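Pyridoxamine 5-phosphate-dependent dehydrase (Escherichia coli, PDB 3B8X) catalyses removal of the C3' hydroxyl of GDP-4-keto-6-deoxy-D-mannose by a coupled transamination and deoxygenation, a step towards the L-colitose of O-antigen. Local coordinates at residues A279-F282 / L283-K287; I382-L385 / R386-K390; N356-D359 / N360-L364; L265-L268 / P269-S273; I272-R275 / R276-E280. The protein carries 1 engineered substitution. One frame throughout, in Å; residues are numbered along the deposited sequence. Where two conformers were deposited one is given.

Interaction 1: residues A279-F282 / L283-K287; sequences AEYF and LDKFK
Lys285 lies beside Tyr281, one helical turn earlier, and its chain runs along the ring toward the phenol oxygen. Its CB rests 3.3 Å from Tyr281 O, the carbonyl that accepts the Lys285 backbone N-H. With chi1 at -72°, CG is turned back beside the backbone N, which brings it over one face of the tyrosine ring. It sits there off-centre, 4.0 Å from the ring centroid, in a CH-pi contact. CD stays close to the ring, 3.9 Å from Tyr281 CE2, and the bends at chi2 and chi3 keep the methylene chain near it. CE comes within 3.7 Å of Tyr281 OH, whose hydrogen-bond partner is Asp383, while NZ makes a weak, long ion pair with the same carboxylate. On the buried side of the helix, Phe282 and Phe286 meet with their rings inclined at 35° and CE1 of the former 3.4 Å from CD1 of the latter. These last turns of helix 255-286 pack on two elements: Tyr281, Phe282 and Phe286 rest on helix 379-388, and both phenylalanines also meet Phe308 of strand 305-310, with Phe282 stacked on Phe306.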
# COMPACT_ATOMS: atom_id res chain seq x y z
N ALA B 279 -27.86 5.41 18.10
CA ALA B 279 -28.12 3.98 18.19
C ALA B 279 -29.25 3.73 19.17
O ALA B 279 -30.05 2.83 19.00
CB ALA B 279 -26.85 3.22 18.60
N GLU B 280 -29.32 4.56 20.21
CA GLU B 280 -30.35 4.37 21.20
C GLU B 280 -31.73 4.60 20.62
O GLU B 280 -32.65 3.81 20.83
CB GLU B 280 -30.12 5.33 22.35
CG GLU B 280 -31.29 5.52 23.28
CD GLU B 280 -30.97 6.61 24.28
OE1 GLU B 280 -31.07 7.81 23.93
OE2 GLU B 280 -30.54 6.25 25.38
N TYR B 281 -31.87 5.67 19.86
CA TYR B 281 -33.13 5.99 19.22
C TYR B 281 -33.51 4.92 18.18
O TYR B 281 -34.63 4.41 18.10
CB TYR B 281 -32.97 7.36 18.56
CG TYR B 281 -34.27 7.92 18.08
CD1 TYR B 281 -35.25 8.25 19.00
CD2 TYR B 281 -34.56 8.03 16.71
CE1 TYR B 281 -36.46 8.75 18.59
CE2 TYR B 281 -35.77 8.50 16.30
CZ TYR B 281 -36.73 8.87 17.25
OH TYR B 281 -37.95 9.39 16.86
N PHE B 282 -32.51 4.56 17.38
CA PHE B 282 -32.70 3.51 16.36
C PHE B 282 -33.28 2.22 17.00
O PHE B 282 -34.29 1.67 16.53
CB PHE B 282 -31.33 3.20 15.73
CG PHE B 282 -31.34 2.00 14.80
CD1 PHE B 282 -31.99 2.06 13.58
CD2 PHE B 282 -30.73 0.80 15.19
CE1 PHE B 282 -32.04 0.93 12.72
CE2 PHE B 282 -30.77 -0.33 14.37
CZ PHE B 282 -31.44 -0.28 13.14
N LEU B 283 -32.63 1.75 18.07
CA LEU B 283 -33.05 0.54 18.74
C LEU B 283 -34.46 0.71 19.29
O LEU B 283 -35.30 -0.19 19.21
CB LEU B 283 -32.08 0.14 19.86
CG LEU B 283 -30.71 -0.35 19.35
CD1 LEU B 283 -29.69 -0.65 20.46
CD2 LEU B 283 -30.80 -1.53 18.32
N ASP B 284 -34.73 1.88 19.86
CA ASP B 284 -36.04 2.10 20.43
C ASP B 284 -37.05 2.10 19.29
O ASP B 284 -38.16 1.58 19.39
CB ASP B 284 -36.07 3.43 21.17
CG ASP B 284 -37.47 3.95 21.36
OD1 ASP B 284 -38.31 3.20 21.89
OD2 ASP B 284 -37.73 5.11 20.97
N LYS B 285 -36.65 2.63 18.15
CA LYS B 285 -37.57 2.64 17.04
C LYS B 285 -37.82 1.34 16.26
O LYS B 285 -38.87 1.18 15.60
CB LYS B 285 -37.15 3.74 16.07
CG LYS B 285 -37.44 5.10 16.60
CD LYS B 285 -38.42 5.70 15.64
CE LYS B 285 -39.65 6.19 16.33
NZ LYS B 285 -40.46 6.87 15.29
N PHE B 286 -36.83 0.45 16.25
CA PHE B 286 -36.92 -0.79 15.51
C PHE B 286 -36.96 -2.02 16.41
O PHE B 286 -36.85 -3.15 15.93
CB PHE B 286 -35.71 -0.89 14.58
CG PHE B 286 -35.82 -0.02 13.35
CD1 PHE B 286 -35.38 1.29 13.38
CD2 PHE B 286 -36.40 -0.51 12.19
CE1 PHE B 286 -35.48 2.09 12.26
CE2 PHE B 286 -36.53 0.31 11.06
CZ PHE B 286 -36.06 1.59 11.11
N LYS B 287 -37.06 -1.81 17.72
CA LYS B 287 -36.99 -2.96 18.62
C LYS B 287 -37.97 -4.11 18.42
O LYS B 287 -37.59 -5.29 18.51
CB LYS B 287 -36.65 -2.62 20.08
CG LYS B 287 -37.83 -2.24 20.94
CD LYS B 287 -37.77 -0.76 21.33
CE LYS B 287 -38.97 -0.35 22.19
NZ LYS B 287 -39.70 0.90 21.75

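Interaction 2: residues I382-L385 / R386-K390; sequences IDYL and REVLK
The backbone from Ile382 to Val388 is helical, and Leu389 N still bonds back to Leu385 O, the last of four successive bonds that begin with Arg386 N to Ile382 O (2.9 Å). This is the last helix of the chain, 379-388, and it packs on the small antiparallel sheet of a protein from the DegT/DnrJ/EryC1 aminotransferase family. Leu389 is the first residue to leave helical angles; its carbonyl accepts a hydrogen bond from His289 NE2, and the C-terminal carboxylate of Lys390 accepts, through O, from Tyr291 OH.

Two pairs of side chains four residues apart carry the contact. Val388 presents CG2 to the ring of Tyr384, 4.2 Å from its centroid and only 11° from the normal, so the methyl stands over the middle of one face. In Tyr384, CG lies beside its own carbonyl carbon (chi1 -177°), which puts a ring face within range of the valine methyl, and the hydroxyl is held beyond the pair by Ala328 O. Val388 also packs on Leu325 and Ala328 of helix 318-328, while the tyrosine ring packs on Met3, Ile4 and Ile330.

The second pair occupies the buried side. Leu385 and Leu389 both reach Phe308 of strand 305-310, and Leu389 also meets Leu321. The aliphatic chain of Leu389 lies alongside the preceding turn, with CG 3.5 Å from Leu385 O, and the closest approach of the two side chains is between CD1 of Leu385 and CD1 of Leu389, 3.5 Å.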
# COMPACT_ATOMS: atom_id res chain seq x y z
N ILE B 382 -33.90 8.64 11.08
CA ILE B 382 -34.31 7.34 11.62
C ILE B 382 -35.83 7.17 11.61
O ILE B 382 -36.37 6.06 11.41
CB ILE B 382 -33.76 7.13 13.04
CG1 ILE B 382 -32.29 6.72 12.96
CG2 ILE B 382 -34.49 6.00 13.77
CD1 ILE B 382 -31.53 6.98 14.27
N ASP B 383 -36.53 8.26 11.90
CA ASP B 383 -38.00 8.21 11.87
C ASP B 383 -38.37 7.83 10.44
O ASP B 383 -39.32 7.10 10.14
CB ASP B 383 -38.57 9.63 12.05
CG ASP B 383 -38.47 10.15 13.48
OD1 ASP B 383 -38.45 9.35 14.43
OD2 ASP B 383 -38.46 11.40 13.66
N TYR B 384 -37.66 8.48 9.54
CA TYR B 384 -37.94 8.31 8.13
C TYR B 384 -37.71 6.86 7.76
O TYR B 384 -38.55 6.19 7.14
CB TYR B 384 -37.02 9.27 7.34
CG TYR B 384 -37.22 9.30 5.84
CD1 TYR B 384 -38.50 9.40 5.27
CD2 TYR B 384 -36.12 9.23 4.98
CE1 TYR B 384 -38.67 9.42 3.87
CE2 TYR B 384 -36.29 9.24 3.59
CZ TYR B 384 -37.56 9.34 3.03
OH TYR B 384 -37.73 9.35 1.65
N LEU B 385 -36.55 6.36 8.16
CA LEU B 385 -36.16 4.98 7.88
C LEU B 385 -37.22 4.01 8.40
O LEU B 385 -37.65 3.10 7.66
CB LEU B 385 -34.80 4.72 8.49
CG LEU B 385 -34.28 3.29 8.57
CD1 LEU B 385 -33.69 2.91 7.23
CD2 LEU B 385 -33.17 3.36 9.59
N ARG B 386 -37.71 4.27 9.62
CA ARG B 386 -38.78 3.47 10.23
C ARG B 386 -40.12 3.49 9.46
O ARG B 386 -40.82 2.46 9.37
CB ARG B 386 -38.92 3.78 11.72
CG ARG B 386 -39.85 2.87 12.52
CD ARG B 386 -39.37 1.44 12.64
NE ARG B 386 -40.38 0.55 13.23
CZ ARG B 386 -41.40 -0.01 12.56
NH1 ARG B 386 -41.64 0.27 11.29
NH2 ARG B 386 -42.22 -0.83 13.19
N GLU B 387 -40.46 4.63 8.86
CA GLU B 387 -41.65 4.77 8.03
C GLU B 387 -41.45 4.03 6.70
O GLU B 387 -42.35 3.41 6.17
CB GLU B 387 -41.89 6.25 7.72
CG GLU B 387 -43.07 6.49 6.80
CD GLU B 387 -44.39 6.20 7.49
OE1 GLU B 387 -44.40 6.21 8.74
OE2 GLU B 387 -45.40 5.97 6.80
N VAL B 388 -40.26 4.09 6.15
CA VAL B 388 -39.98 3.40 4.88
C VAL B 388 -40.01 1.87 5.03
O VAL B 388 -40.49 1.15 4.16
CB VAL B 388 -38.58 3.81 4.39
CG1 VAL B 388 -38.19 3.08 3.13
CG2 VAL B 388 -38.49 5.32 4.22
N LEU B 389 -39.44 1.37 6.12
CA LEU B 389 -39.39 -0.06 6.40
C LEU B 389 -40.57 -0.45 7.29
O LEU B 389 -40.40 -1.01 8.38
CB LEU B 389 -38.07 -0.38 7.09
CG LEU B 389 -36.88 -0.02 6.19
CD1 LEU B 389 -35.61 -0.02 7.01
CD2 LEU B 389 -36.75 -1.06 5.08
N LYS B 390 -41.75 -0.11 6.84
CA LYS B 390 -42.95 -0.40 7.59
C LYS B 390 -43.60 -1.68 7.03
O LYS B 390 -43.26 -1.99 5.87
CB LYS B 390 -43.92 0.79 7.51
CG LYS B 390 -44.54 1.14 8.85
CD LYS B 390 -45.58 0.08 9.23
CE LYS B 390 -46.10 0.21 10.68
NZ LYS B 390 -47.21 -0.76 11.00
OXT LYS B 390 -44.38 -2.28 7.78

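Interaction 3: residues N356-D359 / N360-L364; sequences NNVD and NAEYL
An Asx turn leads into the N terminus of helix 359-367, where Val358 is the N-cap residue and its carbonyl receives the Glu362 N-H (O to N 2.9 Å). The turn itself is made by Asn357, whose OD1 accepts from Asp359 N at 3.0 Å in an almost straight bond (172°). The next two amides of the first turn are taken by one outside carboxylate: Asp108 OD2 binds Asn360 N and OD1 binds Ala361 N. All three amides at the start of the helix therefore have a side-chain acceptor.

The side chain of Glu362 sets off opposite its own carbonyl carbon (chi1 -83°), and its extended chain returns over the start of the helix. Its OE1 is 3.7 Å from Asp359 OD1, a close approach of like charges. A water probably eases this: it donates to Asp359 OD1 and to Glu362 OE2 (2.7 Å), and accepts from Val358 N at 3.0 Å. The helix dipole would probably favour both acidic groups here as well. Val358 CB also packs against Ala361 CB at 3.9 Å. Side-chain acceptors over the first amides, with acidic residues in the first turn, are typical of a capped helix N terminus.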
# COMPACT_ATOMS: atom_id res chain seq x y z
N ASN B 356 -17.42 -26.74 10.37
CA ASN B 356 -18.82 -27.11 10.49
C ASN B 356 -19.56 -26.57 9.31
O ASN B 356 -19.52 -27.13 8.22
CB ASN B 356 -19.35 -26.49 11.79
CG ASN B 356 -20.78 -26.82 12.04
OD1 ASN B 356 -21.30 -27.82 11.55
ND2 ASN B 356 -21.43 -26.00 12.84
N ASN B 357 -20.23 -25.45 9.52
CA ASN B 357 -20.90 -24.82 8.40
C ASN B 357 -20.98 -23.31 8.67
O ASN B 357 -20.73 -22.85 9.78
CB ASN B 357 -22.31 -25.41 8.25
CG ASN B 357 -23.20 -25.07 9.43
OD1 ASN B 357 -23.47 -23.90 9.69
ND2 ASN B 357 -23.62 -26.08 10.17
N VAL B 358 -21.40 -22.56 7.67
CA VAL B 358 -21.60 -21.14 7.88
C VAL B 358 -23.01 -20.80 7.45
O VAL B 358 -23.25 -19.92 6.63
CB VAL B 358 -20.57 -20.33 7.07
CG1 VAL B 358 -19.19 -20.53 7.73
CG2 VAL B 358 -20.59 -20.80 5.60
N ASP B 359 -23.97 -21.54 7.98
CA ASP B 359 -25.37 -21.27 7.63
C ASP B 359 -25.83 -19.85 8.00
O ASP B 359 -26.60 -19.22 7.30
CB ASP B 359 -26.27 -22.26 8.37
CG ASP B 359 -26.14 -23.69 7.85
OD1 ASP B 359 -25.39 -23.97 6.88
OD2 ASP B 359 -26.81 -24.57 8.42
N ASN B 360 -25.38 -19.38 9.15
CA ASN B 360 -25.78 -18.05 9.58
C ASN B 360 -25.23 -17.02 8.62
O ASN B 360 -25.93 -16.09 8.29
CB ASN B 360 -25.20 -17.74 10.94
CG ASN B 360 -25.94 -18.43 12.04
OD1 ASN B 360 -27.05 -18.89 11.87
ND2 ASN B 360 -25.32 -18.49 13.19
N ALA B 361 -23.97 -17.17 8.24
CA ALA B 361 -23.30 -16.25 7.32
C ALA B 361 -24.08 -16.30 6.01
O ALA B 361 -24.31 -15.27 5.37
CB ALA B 361 -21.82 -16.67 7.12
N GLU B 362 -24.55 -17.49 5.63
CA GLU B 362 -25.35 -17.61 4.41
C GLU B 362 -26.68 -16.88 4.54
O GLU B 362 -27.12 -16.19 3.61
CB GLU B 362 -25.64 -19.07 4.10
CG GLU B 362 -24.53 -19.75 3.38
CD GLU B 362 -24.57 -21.26 3.48
OE1 GLU B 362 -25.62 -21.86 3.84
OE2 GLU B 362 -23.54 -21.88 3.18
N TYR B 363 -27.34 -17.06 5.67
CA TYR B 363 -28.63 -16.42 5.87
C TYR B 363 -28.46 -14.89 5.83
O TYR B 363 -29.29 -14.15 5.29
CB TYR B 363 -29.28 -16.87 7.18
CG TYR B 363 -30.66 -16.29 7.36
CD1 TYR B 363 -31.76 -16.96 6.85
CD2 TYR B 363 -30.85 -15.03 7.92
CE1 TYR B 363 -33.04 -16.44 6.97
CE2 TYR B 363 -32.16 -14.48 8.02
CZ TYR B 363 -33.25 -15.23 7.60
OH TYR B 363 -34.54 -14.74 7.63
N LEU B 364 -27.37 -14.41 6.43
CA LEU B 364 -27.10 -12.98 6.46
C LEU B 364 -26.84 -12.52 5.03
O LEU B 364 -27.25 -11.45 4.59
CB LEU B 364 -25.87 -12.71 7.32
CG LEU B 364 -25.27 -11.30 7.31
CD1 LEU B 364 -24.67 -11.06 8.69
CD2 LEU B 364 -24.12 -11.21 6.25
O HOH W 1 -22.87 -23.44 5.26

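Interaction 4: residues L265-L268 / P269-S273; sequences LKKL and PRFIS
Helix 255-286 is kinked where Leu268 meets Pro269: Pro269 has no N-H to give and Arg270 N lacks the usual bond to the carbonyl four residues back, and the regular pattern returns with Phe271 N to Lys267 O at 2.9 Å. The arrangement is a proline kink in the long helix of this aminotransferase-fold protein. At the break, Pro269 CD lies 3.4 Å from Lys266 O, the carbonyl that Arg270 N would bind in an unbroken helix. That carbonyl receives a hydrogen from a water, which in turn accepts weakly from Arg270 N and so bridges the opened turn.

Across the kink, Lys267 and Phe271 pair one turn apart. CB of the lysine stands over one face of the phenylalanine ring, offset toward its rim, 3.9 Å from the centroid and 20° from the normal. A chi1 of -77° directs the Phe271 ring away from its own carbonyl and under the lysine. The lysine chain then continues past Arg270, CG lying 3.5 Å from Arg270 NH2, while its ammonium is committed elsewhere, in salt bridges to Glu17 and Asp14; its NZ lies 5.8 Å from Arg270 NH2.

On the buried side, Leu268 reaches Phe47 of helix 34-47 and Ile192, and Ile272 touches His191. Leu268 and Ile272 lie side by side and point the same way. In the isoleucine, chi2 is modelled at 0°, an eclipsed value that may reflect strain or uncertain placement; CD1 lies 3.6 Å from CD1 of Leu268.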
# COMPACT_ATOMS: atom_id res chain seq x y z
N LEU B 265 -8.87 12.91 16.36
CA LEU B 265 -8.79 12.23 17.65
C LEU B 265 -9.42 13.12 18.74
O LEU B 265 -10.02 12.62 19.68
CB LEU B 265 -7.35 11.85 18.02
CG LEU B 265 -6.70 10.74 17.17
CD1 LEU B 265 -5.30 10.37 17.57
CD2 LEU B 265 -7.49 9.45 17.21
N LYS B 266 -9.29 14.43 18.62
CA LYS B 266 -9.90 15.23 19.66
C LYS B 266 -11.41 15.18 19.60
O LYS B 266 -12.08 15.29 20.63
CB LYS B 266 -9.43 16.66 19.58
CG LYS B 266 -7.93 16.75 19.46
CD LYS B 266 -7.56 18.16 19.12
CE LYS B 266 -6.18 18.50 19.63
NZ LYS B 266 -5.76 19.86 19.24
N LYS B 267 -11.96 15.01 18.40
CA LYS B 267 -13.41 15.01 18.29
C LYS B 267 -14.03 13.64 18.55
O LYS B 267 -15.23 13.53 18.81
CB LYS B 267 -13.82 15.46 16.88
CG LYS B 267 -13.77 16.99 16.64
CD LYS B 267 -13.62 17.31 15.16
CE LYS B 267 -13.57 18.81 14.84
NZ LYS B 267 -12.41 19.02 14.03
N LEU B 268 -13.21 12.60 18.43
CA LEU B 268 -13.72 11.24 18.57
C LEU B 268 -14.75 10.93 19.67
O LEU B 268 -15.76 10.27 19.46
CB LEU B 268 -12.56 10.24 18.59
CG LEU B 268 -12.94 8.78 18.71
CD1 LEU B 268 -13.52 8.35 17.40
CD2 LEU B 268 -11.68 8.02 19.04
N PRO B 269 -14.44 11.38 20.89
CA PRO B 269 -15.31 11.07 22.02
C PRO B 269 -16.72 11.58 21.75
O PRO B 269 -17.72 10.91 22.02
CB PRO B 269 -14.64 11.81 23.20
CG PRO B 269 -13.15 11.90 22.79
CD PRO B 269 -13.27 12.20 21.29
N ARG B 270 -16.80 12.78 21.22
CA ARG B 270 -18.08 13.35 20.90
C ARG B 270 -18.69 12.58 19.73
O ARG B 270 -19.88 12.32 19.65
CB ARG B 270 -17.88 14.81 20.53
CG ARG B 270 -19.15 15.62 20.65
CD ARG B 270 -18.98 17.09 20.27
NE ARG B 270 -17.94 17.38 19.28
CZ ARG B 270 -18.17 17.49 17.97
NH1 ARG B 270 -19.40 17.29 17.51
NH2 ARG B 270 -17.17 17.79 17.13
N PHE B 271 -17.86 12.22 18.78
CA PHE B 271 -18.41 11.49 17.66
C PHE B 271 -19.01 10.20 18.24
O PHE B 271 -20.09 9.79 17.83
CB PHE B 271 -17.29 11.09 16.69
CG PHE B 271 -16.78 12.23 15.81
CD1 PHE B 271 -17.40 13.45 15.80
CD2 PHE B 271 -15.69 12.02 14.97
CE1 PHE B 271 -16.92 14.48 14.96
CE2 PHE B 271 -15.24 13.01 14.11
CZ PHE B 271 -15.85 14.25 14.11
N ILE B 272 -18.32 9.55 19.17
CA ILE B 272 -18.84 8.27 19.65
C ILE B 272 -20.16 8.49 20.42
O ILE B 272 -21.16 7.72 20.35
CB ILE B 272 -17.82 7.45 20.51
CG1 ILE B 272 -16.71 6.81 19.68
CG2 ILE B 272 -18.54 6.35 21.27
CD1 ILE B 272 -16.75 7.04 18.21
N SER B 273 -20.19 9.56 21.20
CA SER B 273 -21.38 9.91 21.96
C SER B 273 -22.62 10.06 21.06
O SER B 273 -23.71 9.49 21.35
CB SER B 273 -21.13 11.22 22.71
OG SER B 273 -22.14 11.47 23.65
O HOH W 2 -14.46 15.36 21.44

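Interaction 5: residues I272-R275 / R276-E280; sequences ISVR and RKNAE
This is a contact between successive turns in the second half of the long helix 255-286, in which Ile272 packs on Arg276 and Val274 lies beside Asn278. Four regular backbone bonds join the turns, from Arg276 N to Ile272 O (2.8 Å) through Ala279 N to Arg275 O. In the first pair the side chains meet through carbon, CD of Arg276 3.6 Å from Ile272 CG2. The arginine then bends at chi3, and NH1 reaches Glu297 in a salt bridge and Ser301 O in a hydrogen bond.

Asn278 is buried and its carboxamide is well satisfied. ND2 donates to Asn373 OD1 and Ile376 O, OD1 accepts from Leu378 N, and a water donates to Val274 O at 2.7 Å and weakly to Asn278 OD1, linking one turn to the next. The asparagine points the same way as Val274, and ND2 comes 4.0 Å from Val274 CG1. The bonds at both ends of the amide fix its rotation.

Arg275 leaves the helix on the neighbouring side, NH1 held by Trp303 O and Phe304 O and its side chain about 4 Å from a bound sodium ion. Its own carbonyl also accepts from ND2 of Asn373, which with Leu8 forms a sodium site. The arrangement is that of a long helix pinned by polar side chains to neighbouring loops and to the segment at 373-378, beside strand 305-310 of the small antiparallel sheet.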
# COMPACT_ATOMS: atom_id res chain seq x y z
N ILE B 272 -18.32 9.55 19.17
CA ILE B 272 -18.84 8.27 19.65
C ILE B 272 -20.16 8.49 20.42
O ILE B 272 -21.16 7.72 20.35
CB ILE B 272 -17.82 7.45 20.51
CG1 ILE B 272 -16.71 6.81 19.68
CG2 ILE B 272 -18.54 6.35 21.27
CD1 ILE B 272 -16.75 7.04 18.21
N SER B 273 -20.19 9.56 21.20
CA SER B 273 -21.38 9.91 21.96
C SER B 273 -22.62 10.06 21.06
O SER B 273 -23.71 9.49 21.35
CB SER B 273 -21.13 11.22 22.71
OG SER B 273 -22.14 11.47 23.65
N VAL B 274 -22.45 10.86 19.99
CA VAL B 274 -23.56 11.14 19.06
C VAL B 274 -24.03 9.85 18.41
O VAL B 274 -25.23 9.57 18.30
CB VAL B 274 -23.19 12.16 18.00
CG1 VAL B 274 -24.36 12.39 17.07
CG2 VAL B 274 -22.81 13.47 18.66
N ARG B 275 -23.06 9.08 17.92
CA ARG B 275 -23.35 7.81 17.27
C ARG B 275 -24.10 6.88 18.22
O ARG B 275 -25.03 6.20 17.80
CB ARG B 275 -22.07 7.13 16.85
CG ARG B 275 -21.44 7.72 15.61
CD ARG B 275 -20.25 6.88 15.26
NE ARG B 275 -19.69 7.30 13.99
CZ ARG B 275 -19.91 6.65 12.86
NH1 ARG B 275 -20.66 5.55 12.84
NH2 ARG B 275 -19.39 7.14 11.76
N ARG B 276 -23.65 6.76 19.46
CA ARG B 276 -24.40 5.90 20.40
C ARG B 276 -25.80 6.46 20.71
O ARG B 276 -26.76 5.70 20.87
CB ARG B 276 -23.61 5.54 21.68
CG ARG B 276 -22.44 4.59 21.40
CD ARG B 276 -21.39 4.55 22.55
NE ARG B 276 -22.07 4.08 23.75
CZ ARG B 276 -22.62 2.88 23.86
NH1 ARG B 276 -22.55 2.00 22.87
NH2 ARG B 276 -23.27 2.57 24.97
N LYS B 277 -25.96 7.78 20.78
CA LYS B 277 -27.32 8.26 21.04
C LYS B 277 -28.19 7.95 19.83
O LYS B 277 -29.36 7.60 19.95
CB LYS B 277 -27.37 9.75 21.34
CG LYS B 277 -28.69 10.18 21.93
CD LYS B 277 -28.51 11.05 23.16
CE LYS B 277 -29.87 11.53 23.68
NZ LYS B 277 -30.21 12.94 23.31
N ASN B 278 -27.58 7.97 18.65
CA ASN B 278 -28.37 7.67 17.47
C ASN B 278 -28.78 6.22 17.60
O ASN B 278 -29.87 5.85 17.22
CB ASN B 278 -27.54 7.81 16.18
CG ASN B 278 -27.38 9.26 15.75
OD1 ASN B 278 -28.23 10.11 16.03
ND2 ASN B 278 -26.29 9.53 15.04
N ALA B 279 -27.86 5.41 18.10
CA ALA B 279 -28.12 3.98 18.19
C ALA B 279 -29.25 3.73 19.17
O ALA B 279 -30.05 2.83 19.00
CB ALA B 279 -26.85 3.22 18.60
N GLU B 280 -29.32 4.56 20.21
CA GLU B 280 -30.35 4.37 21.20
C GLU B 280 -31.73 4.60 20.62
O GLU B 280 -32.65 3.81 20.83
CB GLU B 280 -30.12 5.33 22.35
CG GLU B 280 -31.29 5.52 23.28
CD GLU B 280 -30.97 6.61 24.28
OE1 GLU B 280 -31.07 7.81 23.93
OE2 GLU B 280 -30.54 6.25 25.38
O HOH W 3 -27.31 11.29 18.46

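In the fold
Followed from the N terminus, interactions 4, 5 and 1 come in turn along helix 255-286, each beginning on the residues where the previous one ends, with centres about 11 and 10 Å apart. Interaction 3 follows at 356-364, where the loop after strand 351-354 of the large mixed sheet enters helix 359-367, and interaction 2 closes the chain. All are local, so none encloses or crosses another. Interaction 2 returns to the long helix: it touches interaction 1 through Asp383 and Arg386, and interaction 5 through Ile382 against Asn278. Interaction 3 stands apart, its centre about 35 Å from that of interaction 4, on the opposite side of the chain's centre.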